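Local coordinates for nitrogenase molybdenum-iron protein beta chain (Clostridium pasteurianum, PDB 4WES) that forms, with the alpha chain, the molybdenum-iron component of nitrogenase, which reduces dinitrogen to ammonium, and shares an [8Fe-7S] cluster with that chain, at residues V154-N164 and L248-C257; V174-R185 and Y198-D209. All coordinates share one frame; numbering follows the deposited sequence.

How the contacts relate
Both contacts are built round one parallel sheet, with strands in the order 198-200, 172-175, 237-241, 261-264. Contact 1 pairs two helices that pack on it, 146-161 and 243-257. Contact 2 includes two of its strands: it joins strand 172-175 and helix 181-193 to strand 198-200 and the following loop, inside the chain loop that contact 1 closes. Their centres are about 18 Å apart, yet they touch. Val154 CG2 of contact 1 lies 3.7 Å from Pro202 CD of contact 2, and Ala250 N lies 3.6 Å from Ile175 CD1. Both are away from the [8Fe-7S] cluster site. In contact 2 the Asp209 side chain lies about 8 Å from a bound iron(II) ion.

Contact 1 of 2, residues V154-N164 and L248-C257; sequences VQGIVNYLSEN and LGAKTLEKKC
Val158 and Gly249 mark the tight part of this helix pair. The axes of 154-161 and 248-257, 18° apart, approach to 8.2 Å. In the conformer described, Val158 is a knob in a hole formed by Gly249, Thr252, Leu253 and Lys256, with Val158 CG1 3.6 Å from Leu253 CA. Gly249 has no side chain, and Val154 CG1 packs 3.9 Å from Gly249 CA. Leu253 CD1 presses on Ser162 CB at 3.4 Å, unusually tight. Asn164 ND2 bonds almost straight (174°) to Cys257 O and closes the C-terminal ends; Asn164 OD1 accepts from Gly166 N.

The solvent side is held by polar groups. Lys256 extends, its chain straight, to the carbonyls of Val158, Asn159 and Ser162. Lys256 NZ meets Ser162 O at 2.7 Å on a lone pair, and Asn159 O, the least well directed, from above the carbonyl plane. With a water that donates to Tyr160 O, four oxygens lie near NZ; at least one N-H must be shared. Gln155 crosses Thr252 at about a right angle; its NE2 bonds only weakly to Thr252 OG1.

Beneath the pair, Val154 packs on Ile175 of strand 172-175, Leu253 on Thr238 of strand 237-241, and Ala250 on Phe261 of strand 261-264.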
loop_
_atom_site.group_PDB
_atom_site.type_symbol
_atom_site.label_atom_id
_atom_site.label_comp_id
_atom_site.label_asym_id
_atom_site.label_seq_id
_atom_site.Cartn_x
_atom_site.Cartn_y
_atom_site.Cartn_z
ATOM N N VAL B 154 17.420 -28.148 8.488
ATOM C CA VAL B 154 17.677 -27.846 9.909
ATOM C C VAL B 154 18.071 -29.118 10.645
ATOM O O VAL B 154 19.006 -29.119 11.471
ATOM C CB VAL B 154 16.461 -27.151 10.553
ATOM C CG1 VAL B 154 16.697 -26.893 12.014
ATOM C CG2 VAL B 154 16.144 -25.835 9.841
ATOM N N GLN B 155 17.378 -30.222 10.385
ATOM C CA GLN B 155 17.792 -31.492 10.913
ATOM C C GLN B 155 19.226 -31.849 10.543
ATOM O O GLN B 155 20.009 -32.335 11.402
ATOM C CB GLN B 155 16.845 -32.610 10.466
ATOM C CG GLN B 155 17.242 -33.931 11.101
ATOM C CD GLN B 155 16.547 -35.095 10.505
ATOM O OE1 GLN B 155 16.531 -35.267 9.289
ATOM N NE2 GLN B 155 15.929 -35.900 11.359
ATOM N N GLY B 156 19.613 -31.617 9.293
ATOM C CA GLY B 156 21.001 -31.893 8.888
ATOM C C GLY B 156 22.029 -31.084 9.640
ATOM O O GLY B 156 23.087 -31.587 10.019
ATOM N N ILE B 157 21.727 -29.820 9.875
ATOM C CA ILE B 157 22.577 -28.968 10.700
ATOM C C ILE B 157 22.766 -29.572 12.087
ATOM O O ILE B 157 23.898 -29.714 12.588
ATOM C CB ILE B 157 21.974 -27.547 10.816
ATOM C CG1 ILE B 157 21.994 -26.815 9.480
ATOM C CG2 ILE B 157 22.686 -26.751 11.898
ATOM C CD1 ILE B 157 21.152 -25.550 9.439
ATOM N N VAL B 158 21.661 -29.988 12.712
ATOM C CA VAL B 158 21.748 -30.614 14.041
ATOM C C VAL B 158 22.561 -31.903 13.988
ATOM O O VAL B 158 23.458 -32.138 14.814
ATOM C CB VAL B 158 20.354 -30.903 14.623
ATOM C CG1 VAL B 158 20.472 -31.666 15.937
ATOM C CG2 VAL B 158 19.552 -29.629 14.864
ATOM N N ASN B 159 22.249 -32.753 13.020
ATOM C CA ASN B 159 22.904 -34.055 12.898
ATOM C C ASN B 159 24.418 -33.917 12.829
ATOM O O ASN B 159 25.141 -34.656 13.496
ATOM C CB ASN B 159 22.496 -34.775 11.626
ATOM C CG ASN B 159 21.119 -35.425 11.685
ATOM O OD1 ASN B 159 20.549 -35.672 12.744
ATOM N ND2 ASN B 159 20.577 -35.707 10.498
ATOM N N TYR B 160 24.917 -32.970 12.043
ATOM C CA TYR B 160 26.356 -32.817 11.858
ATOM C C TYR B 160 27.044 -31.932 12.856
ATOM O O TYR B 160 28.200 -32.200 13.167
ATOM C CB TYR B 160 26.637 -32.241 10.463
ATOM C CG TYR B 160 26.619 -33.259 9.333
ATOM C CD1 TYR B 160 25.432 -33.644 8.717
ATOM C CD2 TYR B 160 27.790 -33.851 8.884
ATOM C CE1 TYR B 160 25.425 -34.562 7.682
ATOM C CE2 TYR B 160 27.805 -34.757 7.847
ATOM C CZ TYR B 160 26.609 -35.117 7.236
ATOM O OH TYR B 160 26.654 -36.003 6.193
ATOM N N LEU B 161 26.367 -30.882 13.343
ATOM C CA LEU B 161 27.067 -29.845 14.091
ATOM C C LEU B 161 26.794 -29.782 15.600
ATOM O O LEU B 161 27.707 -29.542 16.383
ATOM C CB LEU B 161 26.805 -28.484 13.454
ATOM C CG LEU B 161 27.215 -28.377 12.004
ATOM C CD1 LEU B 161 26.918 -26.981 11.501
ATOM C CD2 LEU B 161 28.669 -28.757 11.738
ATOM N N SER B 162 25.534 -29.928 16.008
ATOM C CA SER B 162 25.204 -29.636 17.402
ATOM C C SER B 162 25.941 -30.579 18.347
ATOM O O SER B 162 25.924 -31.789 18.140
ATOM C CB SER B 162 23.719 -29.802 17.646
ATOM O OG SER B 162 22.954 -28.949 16.787
ATOM N N GLU B 163 26.527 -30.023 19.397
ATOM C CA GLU B 163 27.236 -30.877 20.377
ATOM C C GLU B 163 27.092 -30.341 21.782
ATOM O O GLU B 163 27.252 -29.121 22.015
ATOM C CB GLU B 163 28.708 -31.051 20.022
ATOM C CG GLU B 163 29.477 -31.810 21.102
ATOM C CD GLU B 163 30.894 -32.203 20.715
ATOM O OE1 GLU B 163 31.405 -31.693 19.695
ATOM O OE2 GLU B 163 31.498 -33.020 21.448
ATOM N N ASN B 164 26.733 -31.228 22.703
ATOM C CA ASN B 164 26.697 -30.917 24.122
ATOM C C ASN B 164 28.058 -31.280 24.692
ATOM O O ASN B 164 28.418 -32.440 24.703
ATOM C CB ASN B 164 25.602 -31.734 24.772
ATOM C CG ASN B 164 25.436 -31.422 26.249
ATOM O OD1 ASN B 164 26.391 -31.068 26.961
ATOM N ND2 ASN B 164 24.199 -31.566 26.723
ATOM N N LEU B 248 11.174 -30.781 13.542
ATOM C CA LEU B 248 12.086 -31.887 13.284
ATOM C C LEU B 248 13.474 -31.560 13.824
ATOM O O LEU B 248 14.114 -32.369 14.498
ATOM C CB LEU B 248 12.127 -32.241 11.811
ATOM C CG LEU B 248 13.059 -33.408 11.462
ATOM C CD1 LEU B 248 12.610 -34.710 12.071
ATOM C CD2 LEU B 248 13.173 -33.562 9.947
ATOM N N GLY B 249 13.944 -30.358 13.542
ATOM C CA GLY B 249 15.235 -29.936 14.053
ATOM C C GLY B 249 15.277 -29.898 15.584
ATOM O O GLY B 249 16.235 -30.372 16.224
ATOM N N ALA B 250 14.222 -29.341 16.192
ATOM C CA ALA B 250 14.169 -29.233 17.658
ATOM C C ALA B 250 14.166 -30.604 18.326
ATOM O O ALA B 250 14.878 -30.832 19.327
ATOM C CB ALA B 250 12.969 -28.445 18.091
ATOM N N LYS B 251 13.378 -31.527 17.790
ATOM C CA LYS B 251 13.312 -32.887 18.307
ATOM C C LYS B 251 14.624 -33.639 18.113
ATOM O O LYS B 251 15.051 -34.422 18.980
ATOM C CB LYS B 251 12.152 -33.632 17.628
ATOM C CG LYS B 251 10.776 -33.139 18.015
ATOM C CD LYS B 251 9.624 -33.819 17.260
ATOM C CE LYS B 251 8.287 -33.316 17.783
ATOM N NZ LYS B 251 7.125 -33.934 17.077
ATOM N N THR B 252 15.258 -33.430 16.977
ATOM C CA THR B 252 16.529 -34.088 16.688
ATOM C C THR B 252 17.585 -33.609 17.694
ATOM O O THR B 252 18.386 -34.405 18.194
ATOM C CB THR B 252 16.967 -33.825 15.231
ATOM O OG1 THR B 252 15.964 -34.319 14.338
ATOM C CG2 THR B 252 18.284 -34.516 14.889
ATOM N N LEU B 253 17.572 -32.311 17.995
ATOM C CA LEU B 253 18.497 -31.737 18.956
ATOM C C LEU B 253 18.239 -32.275 20.368
ATOM O O LEU B 253 19.177 -32.512 21.146
ATOM C CB LEU B 253 18.400 -30.207 18.918
ATOM C CG LEU B 253 19.406 -29.456 19.786
ATOM C CD1 LEU B 253 20.845 -29.857 19.547
ATOM C CD2 LEU B 253 19.217 -27.963 19.575
ATOM N N GLU B 254 16.959 -32.471 20.720
ATOM C CA GLU B 254 16.641 -33.064 22.005
ATOM C C GLU B 254 17.240 -34.485 22.107
ATOM O O GLU B 254 17.859 -34.860 23.122
ATOM C CB GLU B 254 15.134 -33.094 22.260
ATOM C CG GLU B 254 14.791 -33.624 23.659
ATOM C CD GLU B 254 13.312 -33.788 23.927
ATOM O OE1 GLU B 254 12.900 -33.492 25.072
ATOM O OE2 GLU B 254 12.568 -34.212 23.003
ATOM N N LYS B 255 17.078 -35.271 21.048
ATOM C CA LYS B 255 17.556 -36.640 21.051
ATOM C C LYS B 255 19.082 -36.674 21.097
ATOM O O LYS B 255 19.690 -37.470 21.857
ATOM C CB LYS B 255 17.066 -37.387 19.825
ATOM C CG LYS B 255 15.583 -37.695 19.847
ATOM C CD LYS B 255 15.148 -38.268 18.512
ATOM C CE LYS B 255 13.661 -38.108 18.259
ATOM N NZ LYS B 255 12.854 -38.781 19.307
ATOM N N LYS B 256 19.735 -35.828 20.309
ATOM C CA LYS B 256 21.192 -35.857 20.202
ATOM C C LYS B 256 21.894 -35.279 21.429
ATOM O O LYS B 256 22.890 -35.835 21.903
ATOM C CB LYS B 256 21.656 -35.096 18.971
ATOM C CG LYS B 256 23.125 -35.289 18.638
ATOM C CD LYS B 256 23.562 -34.371 17.506
ATOM C CE LYS B 256 25.006 -34.621 17.115
ATOM N NZ LYS B 256 25.564 -33.622 16.190
ATOM N N CYS B 257 21.359 -34.162 21.927
ATOM C CA CYS B 257 22.084 -33.312 22.892
ATOM C C CYS B 257 21.344 -33.095 24.194
ATOM O O CYS B 257 21.872 -32.403 25.070
ATOM C CB CYS B 257 22.437 -31.964 22.259
ATOM S SG CYS B 257 23.430 -32.057 20.746
HETATM O O HOH W 1 28.076 -34.454 15.539
#

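Contact 2 of 2, residues V174-R185 and Y198-D209; sequences VIPGFVGPADMR and YIMFPDTSGVLD
A beta-alpha-beta unit is built here from strand 172-175, helix 181-193 and strand 198-200. The strands pair in parallel at Val174 and Met200. Val174 N donates to Ile199 O at 2.8 Å, and Phe201 N donates to Val174 O. Past this pairing, Ile175 CG1 sits over one face of the Phe201 ring, offset toward its rim, in a CH-pi contact 4.1 Å from the centroid. Pro202, which follows a cis peptide bond, packs against Pro176.

The helix of the crossover turns Met184 back onto the second strand and its loop. Met184 and Met200 cross at about a right angle, with Met184 CB 3.6 Å from Met200 SD. Thr204 N gives a weak hydrogen bond to Met184 SD. The loop is shaped by an Asx turn: Asp203 OD1 accepts from both the N and the OG of Ser205. Lys188 also meets Asp203 in a salt bridge.

Arg185 reaches Asp209, further along the loop, with its chain extended from CG to NE. The grip is side-on: Arg185 NE lies 2.8 Å from Asp209 OD2, and Arg185 NH2 lies 3.2 Å from Asp209 OD1. The guanidinium and carboxylate planes are 50° apart. Asp209 OD1 accepts twice, from Gly206 N on its syn lone pair and from Arg185 NH2 above the carboxylate plane. Arg185 NH2 also forms a salt bridge to Glu294 of the second copy of this protein.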
loop_
_atom_site.group_PDB
_atom_site.type_symbol
_atom_site.label_atom_id
_atom_site.label_comp_id
_atom_site.label_asym_id
_atom_site.label_seq_id
_atom_site.Cartn_x
_atom_site.Cartn_y
_atom_site.Cartn_z
ATOM N N VAL B 174 16.549 -20.720 19.148
ATOM C CA VAL B 174 15.301 -20.446 18.473
ATOM C C VAL B 174 15.418 -20.859 17.016
ATOM O O VAL B 174 16.300 -20.379 16.307
ATOM C CB VAL B 174 14.807 -18.988 18.668
ATOM C CG1 VAL B 174 15.840 -17.958 18.243
ATOM C CG2 VAL B 174 13.466 -18.774 17.967
ATOM N N ILE B 175 14.530 -21.757 16.603
ATOM C CA ILE B 175 14.426 -22.140 15.204
ATOM C C ILE B 175 13.193 -21.390 14.698
ATOM O O ILE B 175 12.089 -21.658 15.152
ATOM C CB ILE B 175 14.289 -23.661 15.016
ATOM C CG1 ILE B 175 15.468 -24.400 15.653
ATOM C CG2 ILE B 175 14.146 -23.995 13.556
ATOM C CD1 ILE B 175 15.273 -25.915 15.730
ATOM N N PRO B 176 13.396 -20.399 13.807
ATOM C CA PRO B 176 12.340 -19.440 13.517
ATOM C C PRO B 176 11.326 -19.907 12.469
ATOM O O PRO B 176 10.396 -19.177 12.157
ATOM C CB PRO B 176 13.115 -18.232 13.024
ATOM C CG PRO B 176 14.274 -18.839 12.309
ATOM C CD PRO B 176 14.677 -20.003 13.196
ATOM N N GLY B 177 11.564 -21.067 11.878
ATOM C CA GLY B 177 10.749 -21.566 10.816
ATOM C C GLY B 177 11.052 -20.925 9.466
ATOM O O GLY B 177 12.020 -20.183 9.297
ATOM N N PHE B 178 10.205 -21.262 8.483
ATOM C CA PHE B 178 10.364 -20.768 7.121
ATOM C C PHE B 178 9.722 -19.396 7.033
ATOM O O PHE B 178 8.632 -19.214 6.488
ATOM C CB PHE B 178 9.815 -21.779 6.116
ATOM C CG PHE B 178 10.033 -21.372 4.695
ATOM C CD1 PHE B 178 11.282 -21.342 4.158
ATOM C CD2 PHE B 178 8.958 -20.936 3.875
ATOM C CE1 PHE B 178 11.492 -20.929 2.816
ATOM C CE2 PHE B 178 9.191 -20.541 2.584
ATOM C CZ PHE B 178 10.461 -20.541 2.065
ATOM N N VAL B 179 10.420 -18.424 7.597
ATOM C CA VAL B 179 10.017 -17.046 7.656
ATOM C C VAL B 179 11.103 -16.224 7.011
ATOM O O VAL B 179 12.228 -16.698 6.853
ATOM C CB VAL B 179 9.696 -16.554 9.083
ATOM C CG1 VAL B 179 8.580 -17.401 9.695
ATOM C CG2 VAL B 179 10.922 -16.596 9.978
ATOM N N GLY B 180 10.809 -14.982 6.669
ATOM C CA GLY B 180 11.775 -14.147 5.990
ATOM C C GLY B 180 12.804 -13.529 6.910
ATOM O O GLY B 180 12.641 -13.511 8.134
ATOM N N PRO B 181 13.854 -12.961 6.335
ATOM C CA PRO B 181 14.896 -12.299 7.137
ATOM C C PRO B 181 14.345 -11.187 8.006
ATOM O O PRO B 181 14.866 -10.973 9.105
ATOM C CB PRO B 181 15.909 -11.831 6.087
ATOM C CG PRO B 181 15.153 -11.796 4.790
ATOM C CD PRO B 181 14.146 -12.899 4.890
ATOM N N ALA B 182 13.322 -10.452 7.563
ATOM C CA ALA B 182 12.762 -9.434 8.415
ATOM C C ALA B 182 12.141 -10.018 9.666
ATOM O O ALA B 182 12.150 -9.403 10.744
ATOM C CB ALA B 182 11.765 -8.596 7.675
ATOM N N ASP B 183 11.505 -11.185 9.514
ATOM C CA ASP B 183 10.910 -11.868 10.662
ATOM C C ASP B 183 11.979 -12.388 11.611
ATOM O O ASP B 183 11.846 -12.278 12.827
ATOM C CB ASP B 183 10.027 -13.016 10.152
ATOM C CG ASP B 183 8.843 -12.525 9.354
ATOM O OD1 ASP B 183 8.541 -13.171 8.335
ATOM O OD2 ASP B 183 8.252 -11.508 9.759
ATOM N N MET B 184 13.075 -12.917 11.039
ATOM C CA MET B 184 14.208 -13.288 11.879
ATOM C C MET B 184 14.753 -12.091 12.649
ATOM O O MET B 184 15.031 -12.212 13.854
ATOM C CB MET B 184 15.280 -13.979 11.031
ATOM C CG MET B 184 14.836 -15.356 10.539
ATOM S SD MET B 184 15.512 -15.729 8.942
ATOM C CE MET B 184 15.048 -17.475 8.763
ATOM N N ARG B 185 14.879 -10.933 11.991
ATOM C CA ARG B 185 15.358 -9.749 12.692
ATOM C C ARG B 185 14.433 -9.342 13.807
ATOM O O ARG B 185 14.878 -8.972 14.899
ATOM C CB ARG B 185 15.532 -8.566 11.738
ATOM C CG ARG B 185 16.668 -8.751 10.745
ATOM C CD ARG B 185 16.765 -7.567 9.817
ATOM N NE ARG B 185 17.766 -7.699 8.770
ATOM C CZ ARG B 185 18.936 -7.097 8.718
ATOM N NH1 ARG B 185 19.371 -6.396 9.751
ATOM N NH2 ARG B 185 19.685 -7.187 7.643
ATOM N N TYR B 198 20.525 -15.957 23.240
ATOM C CA TYR B 198 19.916 -16.912 22.329
ATOM C C TYR B 198 20.884 -17.277 21.209
ATOM O O TYR B 198 21.876 -16.575 20.965
ATOM C CB TYR B 198 18.599 -16.332 21.713
ATOM C CG TYR B 198 18.881 -15.140 20.825
ATOM C CD1 TYR B 198 19.073 -13.879 21.341
ATOM C CD2 TYR B 198 19.085 -15.319 19.468
ATOM C CE1 TYR B 198 19.403 -12.813 20.515
ATOM C CE2 TYR B 198 19.419 -14.281 18.654
ATOM C CZ TYR B 198 19.597 -13.021 19.174
ATOM O OH TYR B 198 19.969 -11.982 18.356
ATOM N N ILE B 199 20.547 -18.375 20.532
ATOM C CA ILE B 199 21.169 -18.745 19.269
ATOM C C ILE B 199 20.004 -18.958 18.302
ATOM O O ILE B 199 19.178 -19.838 18.544
ATOM C CB ILE B 199 21.990 -20.051 19.315
ATOM C CG1 ILE B 199 23.139 -19.931 20.332
ATOM C CG2 ILE B 199 22.534 -20.358 17.931
ATOM C CD1 ILE B 199 23.770 -21.265 20.662
ATOM N N MET B 200 19.897 -18.160 17.244
ATOM C CA MET B 200 18.901 -18.383 16.203
ATOM C C MET B 200 19.519 -19.177 15.073
ATOM O O MET B 200 20.611 -18.832 14.629
ATOM C CB MET B 200 18.370 -17.062 15.661
ATOM C CG MET B 200 17.342 -17.258 14.545
ATOM S SD MET B 200 16.623 -15.754 13.920
ATOM C CE MET B 200 15.483 -15.437 15.233
ATOM N N PHE B 201 18.833 -20.216 14.605
ATOM C CA PHE B 201 19.286 -20.873 13.407
ATOM C C PHE B 201 18.118 -21.543 12.684
ATOM O O PHE B 201 17.195 -22.054 13.338
ATOM C CB PHE B 201 20.374 -21.907 13.718
ATOM C CG PHE B 201 19.897 -23.166 14.340
ATOM C CD1 PHE B 201 19.632 -23.219 15.717
ATOM C CD2 PHE B 201 19.862 -24.345 13.624
ATOM C CE1 PHE B 201 19.225 -24.388 16.322
ATOM C CE2 PHE B 201 19.474 -25.537 14.235
ATOM C CZ PHE B 201 19.167 -25.547 15.584
ATOM N N PRO B 202 18.176 -21.611 11.344
ATOM C CA PRO B 202 18.954 -20.751 10.451
ATOM C C PRO B 202 18.604 -19.261 10.652
ATOM O O PRO B 202 17.587 -18.937 11.282
ATOM C CB PRO B 202 18.547 -21.208 9.038
ATOM C CG PRO B 202 17.817 -22.509 9.255
ATOM C CD PRO B 202 17.179 -22.383 10.596
ATOM N N ASP B 203 19.451 -18.385 10.112
ATOM C CA ASP B 203 19.207 -16.939 10.192
ATOM C C ASP B 203 19.689 -16.310 8.901
ATOM O O ASP B 203 20.877 -16.174 8.696
ATOM C CB ASP B 203 19.938 -16.363 11.414
ATOM C CG ASP B 203 19.793 -14.872 11.516
ATOM O OD1 ASP B 203 18.973 -14.275 10.798
ATOM O OD2 ASP B 203 20.523 -14.276 12.359
ATOM N N THR B 204 18.742 -15.946 8.024
ATOM C CA THR B 204 19.090 -15.370 6.730
ATOM C C THR B 204 19.144 -13.836 6.771
ATOM O O THR B 204 19.356 -13.203 5.728
ATOM C CB THR B 204 18.087 -15.797 5.657
ATOM O OG1 THR B 204 16.823 -15.316 6.113
ATOM C CG2 THR B 204 18.072 -17.315 5.493
ATOM N N SER B 205 18.946 -13.230 7.949
ATOM C CA SER B 205 19.110 -11.789 8.044
ATOM C C SER B 205 20.559 -11.419 7.761
ATOM O O SER B 205 21.496 -12.091 8.184
ATOM C CB SER B 205 18.634 -11.256 9.392
ATOM O OG SER B 205 19.405 -11.687 10.463
ATOM N N GLY B 206 20.747 -10.351 7.006
ATOM C CA GLY B 206 22.064 -9.999 6.534
ATOM C C GLY B 206 22.597 -10.912 5.457
ATOM O O GLY B 206 23.798 -10.848 5.141
ATOM N N VAL B 207 21.737 -11.778 4.886
ATOM C CA VAL B 207 22.144 -12.637 3.792
ATOM C C VAL B 207 21.212 -12.416 2.568
ATOM O O VAL B 207 21.715 -12.253 1.457
ATOM C CB VAL B 207 22.137 -14.136 4.186
ATOM C CG1 VAL B 207 22.659 -14.990 3.025
ATOM C CG2 VAL B 207 22.976 -14.365 5.428
ATOM N N LEU B 208 19.910 -12.452 2.804
ATOM C CA LEU B 208 18.932 -12.260 1.715
ATOM C C LEU B 208 18.193 -10.931 1.797
ATOM O O LEU B 208 17.227 -10.718 1.088
ATOM C CB LEU B 208 17.989 -13.450 1.664
ATOM C CG LEU B 208 18.607 -14.676 1.016
ATOM C CD1 LEU B 208 17.875 -15.949 1.354
ATOM C CD2 LEU B 208 18.705 -14.520 -0.491
ATOM N N ASP B 209 18.727 -9.981 2.579
ATOM C CA ASP B 209 18.175 -8.643 2.701
ATOM C C ASP B 209 19.312 -7.636 2.881
ATOM O O ASP B 209 19.166 -6.623 3.570
ATOM C CB ASP B 209 17.182 -8.563 3.886
ATOM C CG ASP B 209 17.827 -8.826 5.224
ATOM O OD1 ASP B 209 19.034 -9.165 5.270
ATOM O OD2 ASP B 209 17.108 -8.678 6.223
#